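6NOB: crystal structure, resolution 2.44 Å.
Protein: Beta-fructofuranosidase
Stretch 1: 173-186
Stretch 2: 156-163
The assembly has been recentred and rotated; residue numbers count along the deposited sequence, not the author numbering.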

ATOM      1  N   HIS A 173     -12.474 -10.930  -1.436  1.00 40.05           N
ATOM      2  CA  HIS A 173     -12.186 -10.227  -2.681  1.00 39.47           C
ATOM      3  C   HIS A 173     -13.465  -9.766  -3.367  1.00 44.88           C
ATOM      4  O   HIS A 173     -14.444 -10.511  -3.454  1.00 52.23           O
ATOM      5  CB  HIS A 173     -11.398 -11.127  -3.629  1.00 43.36           C
ATOM      6  CG  HIS A 173     -10.017 -11.449  -3.151  1.00 44.24           C
ATOM      7  ND1 HIS A 173      -8.963 -10.571  -3.273  1.00 39.23           N
ATOM      8  CD2 HIS A 173      -9.517 -12.559  -2.558  1.00 43.97           C
ATOM      9  CE1 HIS A 173      -7.872 -11.123  -2.773  1.00 42.18           C
ATOM     10  NE2 HIS A 173      -8.180 -12.331  -2.336  1.00 43.88           N
ATOM     11  N   LEU A 174     -13.439  -8.538  -3.884  1.00 39.82           N
ATOM     12  CA  LEU A 174     -14.580  -7.918  -4.549  1.00 42.01           C
ATOM     13  C   LEU A 174     -14.232  -7.625  -6.009  1.00 43.65           C
ATOM     14  O   LEU A 174     -13.068  -7.779  -6.398  1.00 35.22           O
ATOM     15  CB  LEU A 174     -14.982  -6.646  -3.798  1.00 37.85           C
ATOM     16  CG  LEU A 174     -15.631  -6.913  -2.439  1.00 39.20           C
ATOM     17  CD1 LEU A 174     -16.024  -5.612  -1.764  1.00 29.62           C
ATOM     18  CD2 LEU A 174     -16.835  -7.837  -2.594  1.00 34.26           C
ATOM     19  N   PRO A 175     -15.187  -7.230  -6.852  1.00 42.63           N
ATOM     20  CA  PRO A 175     -14.849  -6.930  -8.249  1.00 41.71           C
ATOM     21  C   PRO A 175     -13.966  -5.697  -8.377  1.00 42.68           C
ATOM     22  O   PRO A 175     -13.900  -4.842  -7.491  1.00 39.91           O
ATOM     23  CB  PRO A 175     -16.215  -6.693  -8.906  1.00 42.01           C
ATOM     24  CG  PRO A 175     -17.185  -7.378  -8.025  1.00 43.78           C
ATOM     25  CD  PRO A 175     -16.646  -7.217  -6.639  1.00 42.18           C
ATOM     26  N   VAL A 176     -13.279  -5.621  -9.522  1.00 39.43           N
ATOM     27  CA  VAL A 176     -12.456  -4.457  -9.833  1.00 38.95           C
ATOM     28  C   VAL A 176     -13.321  -3.207  -9.805  1.00 39.14           C
ATOM     29  O   VAL A 176     -14.417  -3.172 -10.379  1.00 39.63           O
ATOM     30  CB  VAL A 176     -11.763  -4.641 -11.191  1.00 42.52           C
ATOM     31  CG1 VAL A 176     -11.178  -3.324 -11.680  1.00 39.29           C
ATOM     32  CG2 VAL A 176     -10.677  -5.699 -11.085  1.00 45.31           C
ATOM     33  N   PHE A 177     -12.829  -2.169  -9.129  1.00 41.31           N
ATOM     34  CA  PHE A 177     -13.630  -1.006  -8.767  1.00 36.76           C
ATOM     35  C   PHE A 177     -13.504   0.147  -9.759  1.00 35.58           C
ATOM     36  O   PHE A 177     -14.517   0.629 -10.274  1.00 41.87           O
ATOM     37  CB  PHE A 177     -13.239  -0.540  -7.362  1.00 34.44           C
ATOM     38  CG  PHE A 177     -14.111   0.548  -6.824  1.00 35.18           C
ATOM     39  CD1 PHE A 177     -15.423   0.280  -6.463  1.00 32.66           C
ATOM     40  CD2 PHE A 177     -13.624   1.834  -6.674  1.00 28.99           C
ATOM     41  CE1 PHE A 177     -16.233   1.278  -5.966  1.00 34.63           C
ATOM     42  CE2 PHE A 177     -14.429   2.836  -6.175  1.00 32.43           C
ATOM     43  CZ  PHE A 177     -15.736   2.557  -5.819  1.00 35.13           C
ATOM     44  N   LEU A 178     -12.285   0.611 -10.026  1.00 38.81           N
ATOM     45  CA  LEU A 178     -12.040   1.664 -11.002  1.00 36.79           C
ATOM     46  C   LEU A 178     -11.032   1.175 -12.031  1.00 41.65           C
ATOM     47  O   LEU A 178     -10.248   0.259 -11.773  1.00 42.39           O
ATOM     48  CB  LEU A 178     -11.535   2.951 -10.337  1.00 34.28           C
ATOM     49  CG  LEU A 178     -12.596   3.790  -9.621  1.00 32.77           C
ATOM     50  CD1 LEU A 178     -11.943   4.723  -8.618  1.00 40.34           C
ATOM     51  CD2 LEU A 178     -13.427   4.571 -10.627  1.00 27.00           C
ATOM     52  N   GLU A 179     -11.057   1.798 -13.201  1.00 42.35           N
ATOM     53  CA  GLU A 179     -10.299   1.337 -14.356  1.00 39.35           C
ATOM     54  C   GLU A 179      -9.673   2.525 -15.058  1.00 38.63           C
ATOM     55  O   GLU A 179     -10.075   3.675 -14.832  1.00 40.91           O
ATOM     56  CB  GLU A 179     -11.206   0.551 -15.311  1.00 33.89           C
ATOM     57  CG  GLU A 179     -11.752  -0.721 -14.687  1.00 29.71           C
ATOM     58  CD  GLU A 179     -12.577  -1.551 -15.642  1.00 37.60           C
ATOM     59  OE1 GLU A 179     -12.628  -1.219 -16.843  1.00 43.97           O
ATOM     60  OE2 GLU A 179     -13.177  -2.545 -15.184  1.00 44.12           O
ATOM     61  N   PRO A 180      -8.665   2.296 -15.909  1.00 37.45           N
ATOM     62  CA  PRO A 180      -8.028   3.409 -16.618  1.00 33.64           C
ATOM     63  C   PRO A 180      -9.006   4.127 -17.532  1.00 34.31           C
ATOM     64  O   PRO A 180     -10.018   3.569 -17.963  1.00 35.16           O
ATOM     65  CB  PRO A 180      -6.919   2.729 -17.434  1.00 32.72           C
ATOM     66  CG  PRO A 180      -6.656   1.453 -16.730  1.00 37.65           C
ATOM     67  CD  PRO A 180      -7.979   1.018 -16.176  1.00 39.48           C
ATOM     68  N   GLN A 181      -8.688   5.388 -17.818  1.00 30.58           N
ATOM     69  CA  GLN A 181      -9.431   6.129 -18.825  1.00 32.34           C
ATOM     70  C   GLN A 181      -9.496   5.310 -20.115  1.00 34.80           C
ATOM     71  O   GLN A 181      -8.511   4.655 -20.477  1.00 33.76           O
ATOM     72  CB  GLN A 181      -8.770   7.483 -19.101  1.00 31.72           C
ATOM     73  CG  GLN A 181      -8.685   8.418 -17.903  1.00 28.56           C
ATOM     74  CD  GLN A 181      -7.385   8.263 -17.140  1.00 35.63           C
ATOM     75  OE1 GLN A 181      -7.193   7.286 -16.418  1.00 40.41           O
ATOM     76  NE2 GLN A 181      -6.480   9.225 -17.304  1.00 30.01           N
ATOM     77  N   PRO A 182     -10.632   5.309 -20.811  1.00 38.10           N
ATOM     78  CA  PRO A 182     -10.761   4.454 -22.007  1.00 34.29           C
ATOM     79  C   PRO A 182      -9.691   4.694 -23.060  1.00 39.61           C
ATOM     80  O   PRO A 182      -9.238   3.738 -23.704  1.00 37.12           O
ATOM     81  CB  PRO A 182     -12.159   4.809 -22.529  1.00 27.51           C
ATOM     82  CG  PRO A 182     -12.911   5.250 -21.301  1.00 30.60           C
ATOM     83  CD  PRO A 182     -11.900   5.968 -20.451  1.00 29.66           C
ATOM     84  N   GLU A 183      -9.263   5.947 -23.242  1.00 38.87           N
ATOM     85  CA  GLU A 183      -8.278   6.256 -24.272  1.00 35.77           C
ATOM     86  C   GLU A 183      -6.929   5.604 -24.004  1.00 39.41           C
ATOM     87  O   GLU A 183      -6.114   5.491 -24.927  1.00 46.39           O
ATOM     88  CB  GLU A 183      -8.107   7.772 -24.395  1.00 34.53           C
ATOM     89  CG  GLU A 183      -9.393   8.523 -24.697  1.00 36.58           C
ATOM     90  CD  GLU A 183     -10.000   9.163 -23.463  1.00 34.06           C
ATOM     91  OE1 GLU A 183      -9.924   8.558 -22.376  1.00 39.81           O
ATOM     92  OE2 GLU A 183     -10.557  10.275 -23.577  1.00 36.77           O
ATOM     93  N   LEU A 184      -6.671   5.169 -22.769  1.00 29.90           N
ATOM     94  CA  LEU A 184      -5.395   4.537 -22.460  1.00 35.66           C
ATOM     95  C   LEU A 184      -5.251   3.175 -23.124  1.00 37.24           C
ATOM     96  O   LEU A 184      -4.133   2.655 -23.213  1.00 37.92           O
ATOM     97  CB  LEU A 184      -5.228   4.407 -20.947  1.00 27.20           C
ATOM     98  CG  LEU A 184      -4.879   5.720 -20.245  1.00 29.17           C
ATOM     99  CD1 LEU A 184      -5.001   5.583 -18.742  1.00 25.14           C
ATOM    100  CD2 LEU A 184      -3.481   6.176 -20.631  1.00 25.94           C
ATOM    101  N   HIS A 185      -6.353   2.589 -23.591  1.00 39.55           N
ATOM    102  CA  HIS A 185      -6.328   1.320 -24.301  1.00 40.19           C
ATOM    103  C   HIS A 185      -6.541   1.475 -25.800  1.00 37.13           C
ATOM    104  O   HIS A 185      -6.552   0.469 -26.516  1.00 37.83           O
ATOM    105  CB  HIS A 185      -7.382   0.371 -23.719  1.00 39.90           C
ATOM    106  CG  HIS A 185      -7.024  -0.167 -22.369  1.00 39.53           C
ATOM    107  ND1 HIS A 185      -7.919  -0.852 -21.579  1.00 40.06           N
ATOM    108  CD2 HIS A 185      -5.866  -0.114 -21.669  1.00 41.40           C
ATOM    109  CE1 HIS A 185      -7.329  -1.200 -20.449  1.00 39.85           C
ATOM    110  NE2 HIS A 185      -6.083  -0.764 -20.479  1.00 38.08           N
ATOM    111  N   THR A 186      -6.711   2.702 -26.293  1.00 39.56           N
ATOM    112  CA  THR A 186      -6.806   2.961 -27.722  1.00 38.91           C
ATOM    113  C   THR A 186      -5.687   3.857 -28.227  1.00 37.25           C
ATOM    114  O   THR A 186      -5.594   4.088 -29.437  1.00 43.73           O
ATOM    115  CB  THR A 186      -8.160   3.596 -28.069  1.00 41.26           C
ATOM    116  OG1 THR A 186      -8.352   4.782 -27.288  1.00 37.68           O
ATOM    117  CG2 THR A 186      -9.284   2.623 -27.779  1.00 37.28           C
TER
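Stretch 2 156-163: DNMHWGHA

Stretch 2 lies alongside the first half of stretch 1 in an extended conformation, with residues 159-163 forming a strand, and it runs antiparallel to its partner: A163 lies beside H173, G161 near V176, W160 beside L178, and M158 near P180. Beyond P180 stretch 1 turns into a 3-10 segment, 182-185, from which L184 and H185 reach back to N157.

Three backbone hydrogen bonds join the chains. L174 N donates to H162 O (2.9 Å), F177 N to W160 O (2.8 Å), and W160 N to L178 O (2.8 Å). P175 and P180 have no amide hydrogen to offer. A water donates to P175 O (2.7 Å) and lies 2.8 Å from H162 ND1. A second water donates to H162 O and hydrogen-bonds with H173 ND1.

Aliphatic groups cover the aromatic rings of stretch 2. L174 CD1 lies 3.6 Å from the centroid of the H162 ring, over its face, and L178 CD1 sits over the five-membered ring of W160. P180, a rigid ring with slightly polarised C-H bonds, places CD over the face of H159, 3.4 Å from H159 NE2. Such CH-pi contacts suit flat rings, whose pi clouds accept C-H groups. F177 packs against both W160 and H162: its CD2 approaches W160 CE3 at 3.8 Å, while its ring meets that of H162 obliquely. G161, lacking a side chain, takes little part in the packing.

At the other end, N157 combines packing with polarity. Its CB meets P180 CG at 3.8 Å, and its amide supplies two protons: N157 ND2 donates to one water that also contacts H185 NE2, and to another that donates to L184 O, each 3.0 Å from N157 ND2.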

ATOM      1  N   ASP A 156       1.591  -0.841 -14.472  1.00 36.71           N
ATOM      2  CA  ASP A 156       1.005  -0.490 -15.762  1.00 40.42           C
ATOM      3  C   ASP A 156      -0.190   0.419 -15.500  1.00 41.23           C
ATOM      4  O   ASP A 156      -0.367   0.927 -14.387  1.00 41.14           O
ATOM      5  CB  ASP A 156       0.621  -1.745 -16.553  1.00 41.74           C
ATOM      6  CG  ASP A 156       0.692  -1.540 -18.055  1.00 42.53           C
ATOM      7  OD1 ASP A 156       0.626  -0.377 -18.508  1.00 42.28           O
ATOM      8  OD2 ASP A 156       0.811  -2.548 -18.782  1.00 42.83           O
ATOM      9  N   ASN A 157      -1.015   0.626 -16.529  1.00 37.41           N
ATOM     10  CA  ASN A 157      -2.178   1.499 -16.413  1.00 28.66           C
ATOM     11  C   ASN A 157      -3.042   1.081 -15.228  1.00 39.31           C
ATOM     12  O   ASN A 157      -3.413  -0.089 -15.089  1.00 39.17           O
ATOM     13  CB  ASN A 157      -2.989   1.469 -17.708  1.00 33.22           C
ATOM     14  CG  ASN A 157      -2.280   2.172 -18.856  1.00 37.34           C
ATOM     15  OD1 ASN A 157      -1.774   3.286 -18.703  1.00 36.53           O
ATOM     16  ND2 ASN A 157      -2.242   1.522 -20.015  1.00 29.49           N
ATOM     17  N   MET A 158      -3.359   2.050 -14.376  1.00 36.14           N
ATOM     18  CA  MET A 158      -3.763   1.766 -13.008  1.00 37.47           C
ATOM     19  C   MET A 158      -5.267   1.550 -12.887  1.00 41.95           C
ATOM     20  O   MET A 158      -6.064   2.364 -13.366  1.00 38.35           O
ATOM     21  CB  MET A 158      -3.312   2.899 -12.086  1.00 32.25           C
ATOM     22  CG  MET A 158      -1.909   2.698 -11.545  1.00 35.50           C
ATOM     23  SD  MET A 158      -1.835   1.292 -10.415  1.00 41.50           S
ATOM     24  CE  MET A 158      -1.033   0.039 -11.408  1.00 27.99           C
ATOM     25  N   HIS A 159      -5.636   0.442 -12.247  1.00 37.69           N
ATOM     26  CA  HIS A 159      -6.990   0.124 -11.819  1.00 34.07           C
ATOM     27  C   HIS A 159      -7.078   0.259 -10.302  1.00 34.51           C
ATOM     28  O   HIS A 159      -6.074   0.448  -9.609  1.00 34.57           O
ATOM     29  CB  HIS A 159      -7.391  -1.300 -12.223  1.00 34.72           C
ATOM     30  CG  HIS A 159      -7.209  -1.617 -13.675  1.00 37.10           C
ATOM     31  ND1 HIS A 159      -6.017  -1.428 -14.341  1.00 36.53           N
ATOM     32  CD2 HIS A 159      -8.065  -2.151 -14.579  1.00 37.63           C
ATOM     33  CE1 HIS A 159      -6.153  -1.812 -15.598  1.00 40.83           C
ATOM     34  NE2 HIS A 159      -7.386  -2.255 -15.768  1.00 38.96           N
ATOM     35  N   TRP A 160      -8.294   0.121  -9.782  1.00 35.18           N
ATOM     36  CA  TRP A 160      -8.533   0.004  -8.347  1.00 35.42           C
ATOM     37  C   TRP A 160      -9.049  -1.400  -8.058  1.00 38.91           C
ATOM     38  O   TRP A 160     -10.140  -1.770  -8.505  1.00 42.44           O
ATOM     39  CB  TRP A 160      -9.534   1.050  -7.862  1.00 38.03           C
ATOM     40  CG  TRP A 160      -8.932   2.371  -7.504  1.00 38.29           C
ATOM     41  CD1 TRP A 160      -7.928   3.023  -8.158  1.00 32.96           C
ATOM     42  CD2 TRP A 160      -9.305   3.208  -6.404  1.00 32.67           C
ATOM     43  NE1 TRP A 160      -7.656   4.216  -7.534  1.00 33.05           N
ATOM     44  CE2 TRP A 160      -8.488   4.351  -6.453  1.00 31.49           C
ATOM     45  CE3 TRP A 160     -10.252   3.098  -5.382  1.00 34.36           C
ATOM     46  CZ2 TRP A 160      -8.586   5.379  -5.518  1.00 36.12           C
ATOM     47  CZ3 TRP A 160     -10.347   4.117  -4.454  1.00 33.85           C
ATOM     48  CH2 TRP A 160      -9.521   5.244  -4.528  1.00 35.28           C
ATOM     49  N   GLY A 161      -8.263  -2.182  -7.319  1.00 40.67           N
ATOM     50  CA  GLY A 161      -8.773  -3.403  -6.736  1.00 35.97           C
ATOM     51  C   GLY A 161      -9.580  -3.111  -5.486  1.00 36.13           C
ATOM     52  O   GLY A 161      -9.588  -1.994  -4.969  1.00 35.37           O
ATOM     53  N   HIS A 162     -10.271  -4.133  -4.986  1.00 33.50           N
ATOM     54  CA  HIS A 162     -11.194  -3.919  -3.878  1.00 31.49           C
ATOM     55  C   HIS A 162     -11.344  -5.193  -3.061  1.00 38.84           C
ATOM     56  O   HIS A 162     -11.576  -6.271  -3.617  1.00 40.73           O
ATOM     57  CB  HIS A 162     -12.560  -3.453  -4.398  1.00 32.36           C
ATOM     58  CG  HIS A 162     -13.484  -2.959  -3.327  1.00 37.55           C
ATOM     59  ND1 HIS A 162     -14.830  -2.754  -3.545  1.00 39.47           N
ATOM     60  CD2 HIS A 162     -13.260  -2.633  -2.032  1.00 38.27           C
ATOM     61  CE1 HIS A 162     -15.393  -2.320  -2.431  1.00 39.52           C
ATOM     62  NE2 HIS A 162     -14.462  -2.238  -1.499  1.00 37.03           N
ATOM     63  N   ALA A 163     -11.216  -5.058  -1.740  1.00 38.51           N
ATOM     64  CA  ALA A 163     -11.407  -6.159  -0.808  1.00 36.84           C
ATOM     65  C   ALA A 163     -12.068  -5.626   0.454  1.00 40.35           C
ATOM     66  O   ALA A 163     -11.929  -4.447   0.795  1.00 37.86           O
ATOM     67  CB  ALA A 163     -10.082  -6.854  -0.459  1.00 30.44           C
TER
HETATM   68  O   HOH W   1      -3.419  -1.210 -19.474  1.00 30.53           O
HETATM   69  O   HOH W   2      -1.474   2.927 -22.510  1.00 31.07           O
HETATM   70  O   HOH W   3     -15.833  -3.830  -5.872  1.00 36.02           O
HETATM   71  O   HOH W   4      -9.270  -7.836  -4.028  1.00 36.83           O